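Local coordinates for 3-deoxy-d-manno-octulosonic-acid transferase (Acinetobacter baumannii, PDB 4BFC), which probably transfers Kdo from CMP-Kdo to a lipid A precursor in lipopolysaccharide synthesis, this fragment being the C-terminal CMP-Kdo-binding domain, at residues E86-C91 with L96-R101; E55-E60 with Q183-V188. All coordinates share one frame; numbering follows the deposited sequence.

Contact 1. Residues E86-C91 with L96-R101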
loop_
_atom_site.group_PDB
_atom_site.type_symbol
_atom_site.label_atom_id
_atom_site.label_comp_id
_atom_site.label_asym_id
_atom_site.label_seq_id
_atom_site.Cartn_x
_atom_site.Cartn_y
_atom_site.Cartn_z
ATOM N N GLU A 86 -11.226 9.407 9.568
ATOM C CA GLU A 86 -11.221 8.410 10.671
ATOM C C GLU A 86 -10.435 8.910 11.869
ATOM O O GLU A 86 -10.903 8.830 13.008
ATOM C CB GLU A 86 -10.699 7.031 10.218
ATOM C CG GLU A 86 -10.327 6.051 11.337
ATOM C CD GLU A 86 -11.533 5.502 12.091
ATOM O OE1 GLU A 86 -12.713 5.786 11.687
ATOM O OE2 GLU A 86 -11.318 4.810 13.130
ATOM N N VAL A 87 -9.241 9.412 11.606
ATOM C CA VAL A 87 -8.388 9.918 12.674
ATOM C C VAL A 87 -8.985 11.200 13.291
ATOM O O VAL A 87 -8.930 11.323 14.508
ATOM C CB VAL A 87 -6.977 10.077 12.152
ATOM C CG1 VAL A 87 -6.067 10.706 13.227
ATOM C CG2 VAL A 87 -6.402 8.724 11.722
ATOM N N PHE A 88 -9.593 12.108 12.475
ATOM C CA PHE A 88 -10.310 13.228 13.044
ATOM C C PHE A 88 -11.333 12.702 14.073
ATOM O O PHE A 88 -11.365 13.223 15.224
ATOM C CB PHE A 88 -10.946 14.110 11.962
ATOM C CG PHE A 88 -11.550 15.365 12.552
ATOM C CD1 PHE A 88 -10.714 16.352 13.075
ATOM C CD2 PHE A 88 -12.941 15.525 12.597
ATOM C CE1 PHE A 88 -11.241 17.518 13.615
ATOM C CE2 PHE A 88 -13.483 16.678 13.148
ATOM C CZ PHE A 88 -12.630 17.671 13.672
ATOM N N GLU A 89 -12.114 11.685 13.715
ATOM C CA GLU A 89 -13.081 11.107 14.671
ATOM C C GLU A 89 -12.471 10.549 15.961
ATOM O O GLU A 89 -13.060 10.681 17.037
ATOM C CB GLU A 89 -13.981 10.080 14.043
ATOM C CG GLU A 89 -14.869 10.626 12.970
ATOM C CD GLU A 89 -15.744 11.737 13.487
ATOM O OE1 GLU A 89 -16.455 11.532 14.496
ATOM O OE2 GLU A 89 -15.686 12.830 12.889
ATOM N N ILE A 90 -11.308 9.919 15.854
ATOM C CA ILE A 90 -10.537 9.430 17.015
ATOM C C ILE A 90 -10.226 10.593 17.942
ATOM O O ILE A 90 -10.424 10.495 19.165
ATOM C CB ILE A 90 -9.255 8.700 16.561
ATOM C CG1 ILE A 90 -9.613 7.397 15.836
ATOM C CG2 ILE A 90 -8.294 8.468 17.730
ATOM C CD1 ILE A 90 -8.418 6.717 15.122
ATOM N N CYS A 91 -9.747 11.700 17.360
ATOM C CA CYS A 91 -9.367 12.919 18.126
ATOM C C CYS A 91 -10.588 13.516 18.814
ATOM O O CYS A 91 -10.528 13.865 20.000
ATOM C CB CYS A 91 -8.762 13.939 17.154
ATOM S SG CYS A 91 -7.168 13.414 16.510
ATOM N N LEU A 96 -10.357 16.195 22.411
ATOM C CA LEU A 96 -9.178 16.998 22.310
ATOM C C LEU A 96 -9.496 18.052 21.269
ATOM O O LEU A 96 -10.131 17.709 20.240
ATOM C CB LEU A 96 -7.970 16.120 21.869
ATOM C CG LEU A 96 -7.521 15.037 22.867
ATOM C CD1 LEU A 96 -6.542 14.028 22.232
ATOM C CD2 LEU A 96 -6.921 15.735 24.085
ATOM N N ILE A 97 -9.085 19.284 21.499
ATOM C CA ILE A 97 -9.300 20.367 20.547
ATOM C C ILE A 97 -8.407 20.096 19.328
ATOM O O ILE A 97 -7.168 20.104 19.466
ATOM C CB ILE A 97 -9.029 21.751 21.164
ATOM C CG1 ILE A 97 -10.071 22.057 22.270
ATOM C CG2 ILE A 97 -8.993 22.834 20.074
ATOM C CD1 ILE A 97 -9.738 23.259 23.136
ATOM N N THR A 98 -9.010 19.926 18.144
ATOM C CA THR A 98 -8.292 19.446 16.934
ATOM C C THR A 98 -8.555 20.357 15.732
ATOM O O THR A 98 -9.730 20.653 15.437
ATOM C CB THR A 98 -8.775 18.025 16.600
ATOM O OG1 THR A 98 -8.691 17.183 17.763
ATOM C CG2 THR A 98 -7.937 17.330 15.408
ATOM N N HIS A 99 -7.487 20.872 15.144
ATOM C CA HIS A 99 -7.510 21.691 13.936
ATOM C C HIS A 99 -6.890 20.931 12.809
ATOM O O HIS A 99 -6.084 19.966 13.016
ATOM C CB HIS A 99 -6.852 23.030 14.211
ATOM C CG HIS A 99 -7.562 23.786 15.295
ATOM N ND1 HIS A 99 -8.890 24.108 15.222
ATOM C CD2 HIS A 99 -7.136 24.156 16.559
ATOM C CE1 HIS A 99 -9.250 24.718 16.388
ATOM N NE2 HIS A 99 -8.185 24.735 17.190
ATOM N N ARG A 100 -7.327 21.266 11.598
ATOM C CA ARG A 100 -7.006 20.448 10.382
ATOM C C ARG A 100 -6.322 21.215 9.273
ATOM O O ARG A 100 -6.795 22.288 8.842
ATOM C CB ARG A 100 -8.284 19.811 9.793
ATOM C CG ARG A 100 -9.113 18.986 10.745
ATOM C CD ARG A 100 -10.336 18.451 10.045
ATOM N NE ARG A 100 -9.944 17.338 9.190
ATOM C CZ ARG A 100 -10.763 16.309 8.831
ATOM N NH1 ARG A 100 -12.044 16.246 9.222
ATOM N NH2 ARG A 100 -10.269 15.282 8.100
ATOM N N ARG A 101 -5.180 20.731 8.801
ATOM C CA ARG A 101 -4.494 21.324 7.688
ATOM C C ARG A 101 -5.448 21.382 6.474
ATOM O O ARG A 101 -5.437 22.365 5.745
ATOM C CB ARG A 101 -3.249 20.451 7.335
ATOM C CG ARG A 101 -2.415 20.909 6.161
ATOM C CD ARG A 101 -1.825 22.299 6.404
ATOM N NE ARG A 101 -0.693 22.523 5.545
ATOM C CZ ARG A 101 -0.008 23.661 5.535
ATOM N NH1 ARG A 101 -0.424 24.660 6.299
ATOM N NH2 ARG A 101 1.043 23.780 4.738
#

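Contact 2. Residues E55-E60 with Q183-V188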
loop_
_atom_site.group_PDB
_atom_site.type_symbol
_atom_site.label_atom_id
_atom_site.label_comp_id
_atom_site.label_asym_id
_atom_site.label_seq_id
_atom_site.Cartn_x
_atom_site.Cartn_y
_atom_site.Cartn_z
ATOM N N GLU A 55 -2.803 5.914 16.526
ATOM C CA GLU A 55 -3.362 7.225 16.867
ATOM C C GLU A 55 -4.194 7.130 18.157
ATOM O O GLU A 55 -3.928 7.948 19.077
ATOM C CB GLU A 55 -4.185 7.881 15.779
ATOM C CG GLU A 55 -3.495 8.050 14.398
ATOM C CD GLU A 55 -3.803 6.883 13.491
ATOM O OE1 GLU A 55 -4.604 5.964 13.825
ATOM O OE2 GLU A 55 -3.248 6.877 12.383
ATOM N N GLN A 56 -5.144 6.189 18.205
ATOM C CA GLN A 56 -5.953 5.964 19.403
ATOM C C GLN A 56 -5.021 5.769 20.627
ATOM O O GLN A 56 -5.203 6.477 21.670
ATOM C CB GLN A 56 -6.865 4.770 19.184
ATOM C CG GLN A 56 -7.732 4.445 20.389
ATOM C CD GLN A 56 -8.781 5.508 20.575
ATOM O OE1 GLN A 56 -9.487 5.848 19.636
ATOM N NE2 GLN A 56 -8.883 6.056 21.794
ATOM N N GLN A 57 -4.069 4.829 20.522
ATOM C CA GLN A 57 -3.259 4.424 21.693
ATOM C C GLN A 57 -2.353 5.517 22.193
ATOM O O GLN A 57 -2.275 5.766 23.429
ATOM C CB GLN A 57 -2.459 3.135 21.472
ATOM C CG GLN A 57 -3.321 1.879 21.188
ATOM C CD GLN A 57 -2.496 0.628 20.979
ATOM O OE1 GLN A 57 -3.020 -0.484 21.112
ATOM N NE2 GLN A 57 -1.258 0.768 20.601
ATOM N N ILE A 58 -1.640 6.187 21.293
ATOM C CA ILE A 58 -0.734 7.273 21.692
ATOM C C ILE A 58 -1.521 8.513 22.160
ATOM O O ILE A 58 -1.165 9.102 23.199
ATOM C CB ILE A 58 0.272 7.643 20.559
ATOM C CG1 ILE A 58 1.213 6.449 20.316
ATOM C CG2 ILE A 58 1.053 8.869 20.939
ATOM C CD1 ILE A 58 1.953 6.529 19.017
ATOM N N LEU A 59 -2.545 8.953 21.412
ATOM C CA LEU A 59 -3.344 10.106 21.863
ATOM C C LEU A 59 -4.010 9.847 23.228
ATOM O O LEU A 59 -4.058 10.794 24.044
ATOM C CB LEU A 59 -4.368 10.610 20.878
ATOM C CG LEU A 59 -3.681 11.071 19.597
ATOM C CD1 LEU A 59 -4.800 11.284 18.564
ATOM C CD2 LEU A 59 -2.857 12.335 19.810
ATOM N N GLU A 60 -4.448 8.618 23.481
ATOM C CA GLU A 60 -5.074 8.265 24.813
ATOM C C GLU A 60 -4.071 8.452 25.942
ATOM O O GLU A 60 -4.430 9.033 27.009
ATOM C CB GLU A 60 -5.492 6.802 24.847
ATOM C CG GLU A 60 -6.862 6.445 24.351
ATOM C CD GLU A 60 -7.104 4.934 24.401
ATOM O OE1 GLU A 60 -6.144 4.138 24.632
ATOM O OE2 GLU A 60 -8.254 4.542 24.160
ATOM N N GLN A 183 8.302 0.161 23.702
ATOM C CA GLN A 183 7.534 -1.097 23.666
ATOM C C GLN A 183 6.015 -0.943 23.497
ATOM O O GLN A 183 5.350 -1.866 22.977
ATOM C CB GLN A 183 7.881 -2.001 24.933
ATOM C CG GLN A 183 9.365 -2.403 24.986
ATOM C CD GLN A 183 9.812 -3.166 23.756
ATOM O OE1 GLN A 183 10.840 -2.858 23.160
ATOM N NE2 GLN A 183 9.030 -4.156 23.361
ATOM N N ASP A 184 5.443 0.193 23.902
ATOM C CA ASP A 184 4.012 0.470 23.818
ATOM C C ASP A 184 3.788 2.007 23.822
ATOM O O ASP A 184 4.770 2.755 23.919
ATOM C CB ASP A 184 3.163 -0.213 24.897
ATOM C CG ASP A 184 3.655 0.127 26.317
ATOM O OD1 ASP A 184 4.268 1.197 26.551
ATOM O OD2 ASP A 184 3.417 -0.712 27.190
ATOM N N ALA A 185 2.528 2.405 23.644
ATOM C CA ALA A 185 2.116 3.823 23.494
ATOM C C ALA A 185 2.455 4.614 24.761
ATOM O O ALA A 185 2.972 5.747 24.691
ATOM C CB ALA A 185 0.651 3.908 23.183
ATOM N N GLN A 186 2.267 3.960 25.907
ATOM C CA GLN A 186 2.696 4.616 27.184
ATOM C C GLN A 186 4.182 4.948 27.200
ATOM O O GLN A 186 4.572 6.063 27.629
ATOM C CB GLN A 186 2.202 3.810 28.406
ATOM C CG GLN A 186 2.002 4.615 29.702
ATOM C CD GLN A 186 1.040 5.811 29.634
ATOM O OE1 GLN A 186 -0.197 5.661 29.499
ATOM N NE2 GLN A 186 1.589 7.015 29.821
ATOM N N GLN A 187 5.022 4.014 26.751
ATOM C CA GLN A 187 6.430 4.243 26.676
ATOM C C GLN A 187 6.812 5.311 25.651
ATOM O O GLN A 187 7.763 6.015 25.874
ATOM C CB GLN A 187 7.234 2.960 26.543
ATOM C CG GLN A 187 8.735 3.251 26.688
ATOM C CD GLN A 187 9.559 1.996 26.727
ATOM O OE1 GLN A 187 9.130 0.930 26.245
ATOM N NE2 GLN A 187 10.763 2.109 27.292
ATOM N N VAL A 188 6.084 5.421 24.517
ATOM C CA VAL A 188 6.366 6.554 23.631
ATOM C C VAL A 188 6.172 7.888 24.354
ATOM O O VAL A 188 6.992 8.792 24.221
ATOM C CB VAL A 188 5.377 6.589 22.426
ATOM C CG1 VAL A 188 5.546 7.874 21.635
ATOM C CG2 VAL A 188 5.571 5.363 21.537
#

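Contact 1. Residues E86-C91 with L96-R101
L96 meets the end of the helical turn first: its backbone N reaches the carbonyl O of C91 at 3.4 Å, a weak but fairly straight bond (164°). Next comes T98, whose CB points at the helix. Its hydroxyl is turned beside its own backbone N, and OG1 donates to L96 O at 2.9 Å, arriving from above that carbonyl plane, while lying 3.3 Å from C91 CB. The methyl CG2 takes the other branch and comes in obliquely to the F88 ring, 3.8 Å from CD1. R100 carries the rest. CG beside the backbone N and an extended chi2 carry its CD over one face of F88, 4.0 Å from the ring centroid; the bend at chi3 (76°) then turns the guanidinium nearly flat onto the same phenyl, planes 17° apart and NH1 3.5 Å from CG. The cation-pi contact is off-centre, CZ being 4.5 Å from the centroid. Salt bridges from NH2 to D85 and from NE to D117 fix the guanidinium in this pose. Helix and strand run roughly antiparallel, as expected for the return half of a beta-alpha-beta crossover at the edge of a Rossmann-like parallel sheet.

Contact 2. Residues E55-E60 with Q183-V188
I58 holds CG1 anti to its carbonyl carbon (chi1 -66°), which directs this branch to the A185 methyl, CG1 to CB 3.9 Å. Q57 has a similar first torsion: its CG swings beside its own backbone N and the chain runs on extended, carrying the amide past A185 and leaving CB to make the contact, CB to CB 3.6 Å. The A185 methyl rests on Q57 and I58 of helix 54-68. Its CB also sits 3.5 Å from Q57 O and 3.7 Å from I58 N, touching the backbone itself, and the short side chain lets the I58 and A185 CA atoms come within 4.8 Å. V188, one turn further on, points the same way, and both it and I58 pack on F133 of strand 131-134 in the sheet. The helix start is well fastened: D184 OD1 accepts from Q187 N at 2.9 Å, and Q187 OE1 reaches back to Q183 N at 2.8 Å, a nearly straight bond of 169°. Here an N-capped first turn is packed by its alanine against a neighbouring helix over the central parallel sheet, a helix-helix contact of the Rossmann-like layer in what is probably a GT-B glycosyltransferase domain.

Overall arrangement
From the N terminus the chain passes strand 43-50 and enters helix 54-68, the first partner of contact 2. It then runs through strand 72-78 into helix 84-93, where contact 1 closes a short loop on strand 98-100. More than 80 residues later it reaches helix 185-197 and closes contact 2, so the small loop lies wholly within the large one. The centres of contacts 1 and 2 are about 16 Å apart. Helix 54-68 lies between helices 84-93 and 185-197, touching both: E55, Q56 and L59 pack against V87, I90 and C91, with C91 SG 3.8 Å from L59 CD1. This packing links the two contacts, from edge strand 98-100 toward strand 131-134, next to the middle strand 43-50.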